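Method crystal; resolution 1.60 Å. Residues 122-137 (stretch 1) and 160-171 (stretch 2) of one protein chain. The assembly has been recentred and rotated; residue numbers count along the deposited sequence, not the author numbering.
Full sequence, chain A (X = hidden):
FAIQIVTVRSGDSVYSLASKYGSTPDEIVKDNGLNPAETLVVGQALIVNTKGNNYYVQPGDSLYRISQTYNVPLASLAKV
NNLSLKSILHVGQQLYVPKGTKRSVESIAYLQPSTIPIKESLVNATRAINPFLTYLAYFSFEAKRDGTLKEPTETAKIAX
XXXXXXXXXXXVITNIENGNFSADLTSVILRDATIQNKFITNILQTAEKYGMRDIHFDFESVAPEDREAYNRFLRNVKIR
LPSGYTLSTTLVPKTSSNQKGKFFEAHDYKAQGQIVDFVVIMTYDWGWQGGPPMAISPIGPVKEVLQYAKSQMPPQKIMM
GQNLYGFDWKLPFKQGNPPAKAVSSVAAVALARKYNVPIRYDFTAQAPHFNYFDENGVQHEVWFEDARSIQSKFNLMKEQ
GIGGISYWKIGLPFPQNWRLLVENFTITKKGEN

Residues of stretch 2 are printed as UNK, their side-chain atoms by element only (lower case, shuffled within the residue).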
# COMPACT_ATOMS: atom_id res chain seq x y z
N LEU A 122 3.89 -14.70 10.29
CA LEU A 122 3.89 -14.13 8.96
C LEU A 122 3.05 -14.95 7.98
O LEU A 122 2.32 -14.40 7.13
CB LEU A 122 5.32 -14.00 8.49
CG LEU A 122 5.66 -12.98 7.42
CD1 LEU A 122 5.12 -11.59 7.76
CD2 LEU A 122 7.18 -12.93 7.23
N VAL A 123 3.13 -16.27 8.09
CA VAL A 123 2.26 -17.12 7.30
C VAL A 123 0.79 -16.88 7.69
O VAL A 123 -0.09 -16.81 6.83
CB VAL A 123 2.64 -18.60 7.44
CG1 VAL A 123 1.70 -19.48 6.63
CG2 VAL A 123 4.07 -18.82 6.98
N ASN A 124 0.52 -16.70 8.98
CA ASN A 124 -0.85 -16.42 9.39
C ASN A 124 -1.36 -15.08 8.86
O ASN A 124 -2.51 -14.96 8.44
CB ASN A 124 -0.97 -16.44 10.92
CG ASN A 124 -1.00 -17.85 11.49
OD1 ASN A 124 -1.33 -18.80 10.79
ND2 ASN A 124 -0.69 -17.97 12.77
N ALA A 125 -0.50 -14.06 8.87
CA ALA A 125 -0.88 -12.76 8.33
C ALA A 125 -1.18 -12.89 6.83
O ALA A 125 -2.13 -12.29 6.34
CB ALA A 125 0.20 -11.75 8.56
N THR A 126 -0.39 -13.69 6.12
CA THR A 126 -0.60 -13.87 4.70
C THR A 126 -1.97 -14.50 4.44
O THR A 126 -2.71 -14.07 3.54
CB THR A 126 0.50 -14.76 4.08
OG1 THR A 126 1.79 -14.16 4.31
CG2 THR A 126 0.30 -14.93 2.58
N ARG A 127 -2.32 -15.52 5.22
CA ARG A 127 -3.63 -16.15 5.07
C ARG A 127 -4.76 -15.18 5.37
O ARG A 127 -5.82 -15.25 4.72
CB ARG A 127 -3.74 -17.38 5.98
CG ARG A 127 -2.84 -18.51 5.59
CD ARG A 127 -3.23 -19.81 6.28
NE ARG A 127 -2.40 -20.91 5.82
CZ ARG A 127 -1.35 -21.41 6.48
NH1 ARG A 127 -0.98 -20.90 7.65
NH2 ARG A 127 -0.66 -22.42 5.96
N ALA A 128 -4.57 -14.32 6.36
CA ALA A 128 -5.61 -13.38 6.76
C ALA A 128 -5.86 -12.35 5.66
O ALA A 128 -7.00 -11.94 5.43
CB ALA A 128 -5.23 -12.67 8.05
N ILE A 129 -4.80 -11.95 4.97
CA ILE A 129 -4.87 -10.88 3.97
C ILE A 129 -5.26 -11.40 2.59
O ILE A 129 -5.89 -10.70 1.82
CB ILE A 129 -3.53 -10.12 3.94
CG1 ILE A 129 -3.44 -9.24 5.20
CG2 ILE A 129 -3.40 -9.26 2.67
CD1 ILE A 129 -2.10 -8.54 5.41
N ASN A 130 -4.91 -12.65 2.29
CA ASN A 130 -5.13 -13.22 0.95
C ASN A 130 -6.53 -13.02 0.34
O ASN A 130 -6.65 -12.78 -0.87
CB ASN A 130 -4.81 -14.72 0.97
CG ASN A 130 -4.66 -15.30 -0.42
OD1 ASN A 130 -3.96 -14.73 -1.26
ND2 ASN A 130 -5.35 -16.39 -0.69
N PRO A 131 -7.60 -13.14 1.15
CA PRO A 131 -8.93 -12.94 0.56
C PRO A 131 -9.13 -11.55 -0.05
O PRO A 131 -9.94 -11.39 -0.96
CB PRO A 131 -9.87 -13.14 1.75
CG PRO A 131 -9.12 -13.93 2.72
CD PRO A 131 -7.68 -13.56 2.55
N PHE A 132 -8.36 -10.57 0.43
CA PHE A 132 -8.47 -9.18 -0.02
C PHE A 132 -7.58 -8.86 -1.23
O PHE A 132 -7.51 -7.70 -1.64
CB PHE A 132 -8.08 -8.21 1.12
CG PHE A 132 -8.89 -8.34 2.37
CD1 PHE A 132 -8.51 -9.20 3.39
CD2 PHE A 132 -10.02 -7.55 2.55
CE1 PHE A 132 -9.25 -9.30 4.55
CE2 PHE A 132 -10.76 -7.64 3.71
CZ PHE A 132 -10.37 -8.52 4.71
N LEU A 133 -6.91 -9.88 -1.80
CA LEU A 133 -5.88 -9.66 -2.82
C LEU A 133 -6.23 -10.14 -4.23
O LEU A 133 -6.75 -11.25 -4.42
CB LEU A 133 -4.60 -10.37 -2.42
CG LEU A 133 -3.97 -9.95 -1.10
CD1 LEU A 133 -2.66 -10.74 -0.96
CD2 LEU A 133 -3.73 -8.46 -1.04
N THR A 134 -5.87 -9.34 -5.22
CA THR A 134 -5.87 -9.82 -6.59
C THR A 134 -4.59 -10.62 -6.83
O THR A 134 -4.59 -11.68 -7.49
CB THR A 134 -5.95 -8.67 -7.62
OG1 THR A 134 -7.03 -7.77 -7.27
CG2 THR A 134 -6.17 -9.22 -9.02
N TYR A 135 -3.49 -10.09 -6.29
CA TYR A 135 -2.16 -10.66 -6.44
C TYR A 135 -1.42 -10.75 -5.10
O TYR A 135 -1.54 -9.85 -4.29
CB TYR A 135 -1.31 -9.81 -7.38
CG TYR A 135 -1.82 -9.67 -8.79
CD1 TYR A 135 -1.50 -10.61 -9.73
CD2 TYR A 135 -2.60 -8.58 -9.16
CE1 TYR A 135 -1.95 -10.49 -11.02
CE2 TYR A 135 -3.05 -8.45 -10.45
CZ TYR A 135 -2.73 -9.41 -11.37
OH TYR A 135 -3.16 -9.32 -12.68
N LEU A 136 -0.65 -11.83 -4.92
CA LEU A 136 0.27 -12.00 -3.79
C LEU A 136 1.69 -12.07 -4.34
O LEU A 136 1.98 -12.90 -5.22
CB LEU A 136 -0.06 -13.26 -3.00
CG LEU A 136 0.86 -13.60 -1.83
CD1 LEU A 136 0.82 -12.50 -0.73
CD2 LEU A 136 0.51 -14.95 -1.24
N ALA A 137 2.56 -11.21 -3.82
CA ALA A 137 3.92 -11.07 -4.33
C ALA A 137 4.98 -11.50 -3.33
O ALA A 137 5.34 -10.74 -2.43
CB ALA A 137 4.19 -9.62 -4.73
N UNK A 160 0.49 -21.75 -3.07
CA UNK A 160 -0.73 -22.52 -2.86
C UNK A 160 -1.75 -21.74 -2.02
O UNK A 160 -2.95 -21.83 -2.25
n UNK A 160 -1.83 -25.47 -1.05
c UNK A 160 -1.63 -24.79 -2.17
c UNK A 160 -0.43 -23.86 -2.19
o UNK A 160 -2.39 -24.87 -3.14
N UNK A 161 -1.26 -20.98 -1.05
CA UNK A 161 -2.13 -20.13 -0.25
C UNK A 161 -2.87 -19.17 -1.18
O UNK A 161 -4.08 -18.98 -1.09
c UNK A 161 0.00 -19.68 2.97
c UNK A 161 -0.93 -20.30 1.96
c UNK A 161 -1.35 -19.35 0.83
c UNK A 161 -2.18 -18.20 1.41
N UNK A 162 -2.11 -18.55 -2.08
CA UNK A 162 -2.68 -17.60 -3.02
C UNK A 162 -3.74 -18.26 -3.89
O UNK A 162 -4.88 -17.80 -3.95
c UNK A 162 -1.59 -17.00 -3.88
N UNK A 163 -3.36 -19.37 -4.53
CA UNK A 163 -4.18 -20.06 -5.51
C UNK A 163 -5.50 -20.54 -4.89
O UNK A 163 -6.56 -20.40 -5.49
o UNK A 163 -2.28 -20.72 -6.85
c UNK A 163 -3.40 -21.24 -6.12
c UNK A 163 -4.26 -22.11 -7.05
N UNK A 164 -5.42 -21.08 -3.68
CA UNK A 164 -6.63 -21.55 -3.00
C UNK A 164 -7.62 -20.44 -2.69
O UNK A 164 -8.79 -20.71 -2.41
c UNK A 164 -6.26 -24.54 -2.92
c UNK A 164 -5.54 -23.63 -1.94
c UNK A 164 -6.25 -22.29 -1.71
o UNK A 164 -5.65 -25.11 -3.82
n UNK A 164 -7.58 -24.67 -2.75
N UNK A 165 -7.16 -19.19 -2.72
CA UNK A 165 -8.01 -18.03 -2.46
C UNK A 165 -8.31 -17.22 -3.71
O UNK A 165 -8.74 -16.06 -3.61
N UNK A 166 -8.06 -17.82 -4.87
CA UNK A 166 -8.26 -17.20 -6.18
C UNK A 166 -7.40 -15.95 -6.36
O UNK A 166 -7.67 -15.10 -7.21
c UNK A 166 -10.94 -18.72 -5.15
o UNK A 166 -10.65 -19.89 -4.91
c UNK A 166 -9.74 -16.86 -6.38
n UNK A 166 -11.54 -17.94 -4.26
c UNK A 166 -10.61 -18.10 -6.49
N UNK A 167 -6.33 -15.87 -5.58
CA UNK A 167 -5.31 -14.84 -5.73
C UNK A 167 -4.25 -15.36 -6.70
O UNK A 167 -3.90 -16.53 -6.65
c UNK A 167 -4.67 -14.49 -4.36
o UNK A 167 -5.70 -14.10 -3.46
c UNK A 167 -3.65 -13.37 -4.48
N UNK A 168 -3.78 -14.48 -7.58
CA UNK A 168 -2.68 -14.82 -8.50
C UNK A 168 -1.35 -14.64 -7.79
O UNK A 168 -1.03 -13.52 -7.42
c UNK A 168 -4.40 -15.16 -11.04
c UNK A 168 -2.64 -13.90 -9.74
c UNK A 168 -3.98 -13.88 -10.48
c UNK A 168 -1.45 -14.27 -10.64
N UNK A 169 -0.55 -15.71 -7.62
CA UNK A 169 0.79 -15.44 -7.09
C UNK A 169 1.70 -14.86 -8.17
O UNK A 169 1.69 -15.37 -9.28
c UNK A 169 0.53 -17.78 -7.44
c UNK A 169 -0.79 -17.16 -7.79
c UNK A 169 1.26 -16.81 -6.59
N UNK A 170 2.41 -13.79 -7.86
CA UNK A 170 3.39 -13.20 -8.80
C UNK A 170 4.74 -13.88 -8.67
O UNK A 170 5.16 -14.28 -7.57
c UNK A 170 3.64 -8.47 -8.56
c UNK A 170 2.27 -10.89 -8.89
c UNK A 170 3.52 -11.70 -8.54
s UNK A 170 2.14 -9.29 -8.04
N UNK A 171 5.41 -14.04 -9.80
CA UNK A 171 6.81 -14.46 -9.83
C UNK A 171 7.64 -13.19 -9.76
O UNK A 171 7.83 -12.50 -10.77
c UNK A 171 7.11 -15.28 -11.09
c UNK A 171 8.70 -16.61 -12.50
c UNK A 171 8.58 -15.64 -11.35
c UNK A 171 9.25 -16.23 -10.13
O HOH W 1 -6.87 -12.75 -8.36
O HOH W 2 4.14 -14.70 -5.08

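Position 160 carries two carbons, the second bearing one oxygen and one nitrogen; it lies on a helix, out of reach of stretch 1. This is N160. Position 161 has four carbons, forked at the first, with one arm two carbons long: I161. It points toward the first helix, and its CD1 rests 4.0 Å from V123 CG1 and 3.9 Å from R127 NE, over one face of the guanidinium. No residue of this stretch gives up more area to the contact.

Position 162 has a single carbon, so it is A162; its CB sits 3.9 Å from L136 CD2, a small residue where helix meets strand. Position 163, one carbon carrying an oxygen and a carbon, points away: T163. Position 164 has three carbons, the third carrying oxygen and nitrogen, and its end leads away from stretch 1. It is Q164.

Position 165 has no side-chain atoms and is G165. An ideal CB here would stand 2.3 Å from N130 ND2, a clash, so the bare backbone makes room for that amide. Position 166 again shows three carbons ending in oxygen and nitrogen, exposed and without direct contact: Q166. Its backbone O nevertheless shares water 1 with T134 O, at 2.7 Å from each.

Position 167 has one carbon carrying an oxygen and a carbon, and points toward stretch 1. This is T167. Its OG1 lies 2.9 Å from N130 OD1 and 3.2 Å from L133 O, two acceptors for one proton, while CG2 packs 3.9 Å from L136 CB.

Position 168 has four carbons, forked at the first, with one longer arm; its CB is 3.5 Å from Y135 CD1. It is I168. Position 169 has three carbons closing onto the backbone nitrogen: P169. Lacking an N-H, it still offers its CA to L136 O at 3.4 Å. Position 170 is an unbranched run of two carbons, sulfur and carbon, M170; SD lies 3.6 Å from Y135 CB and 3.9 Å from A137 CB. Position 171, four carbons forked at the second, points away and is L171.

The contact works by parallel strand pairing beside two nearly parallel helices. I168 N donates to T134 O (2.9 Å), L136 N to I168 O (3.0 Å) and M170 N to L136 O (2.8 Å), so the proline falls where no N-H is needed. Y135, I168 and M170 share one sheet face. I161 spans the helices, whose axes approach to 10.2 Å, while N130, G165 and T167 fit together at the turns.

Stretch 2, residues 160-171: NIATQGQTIPML
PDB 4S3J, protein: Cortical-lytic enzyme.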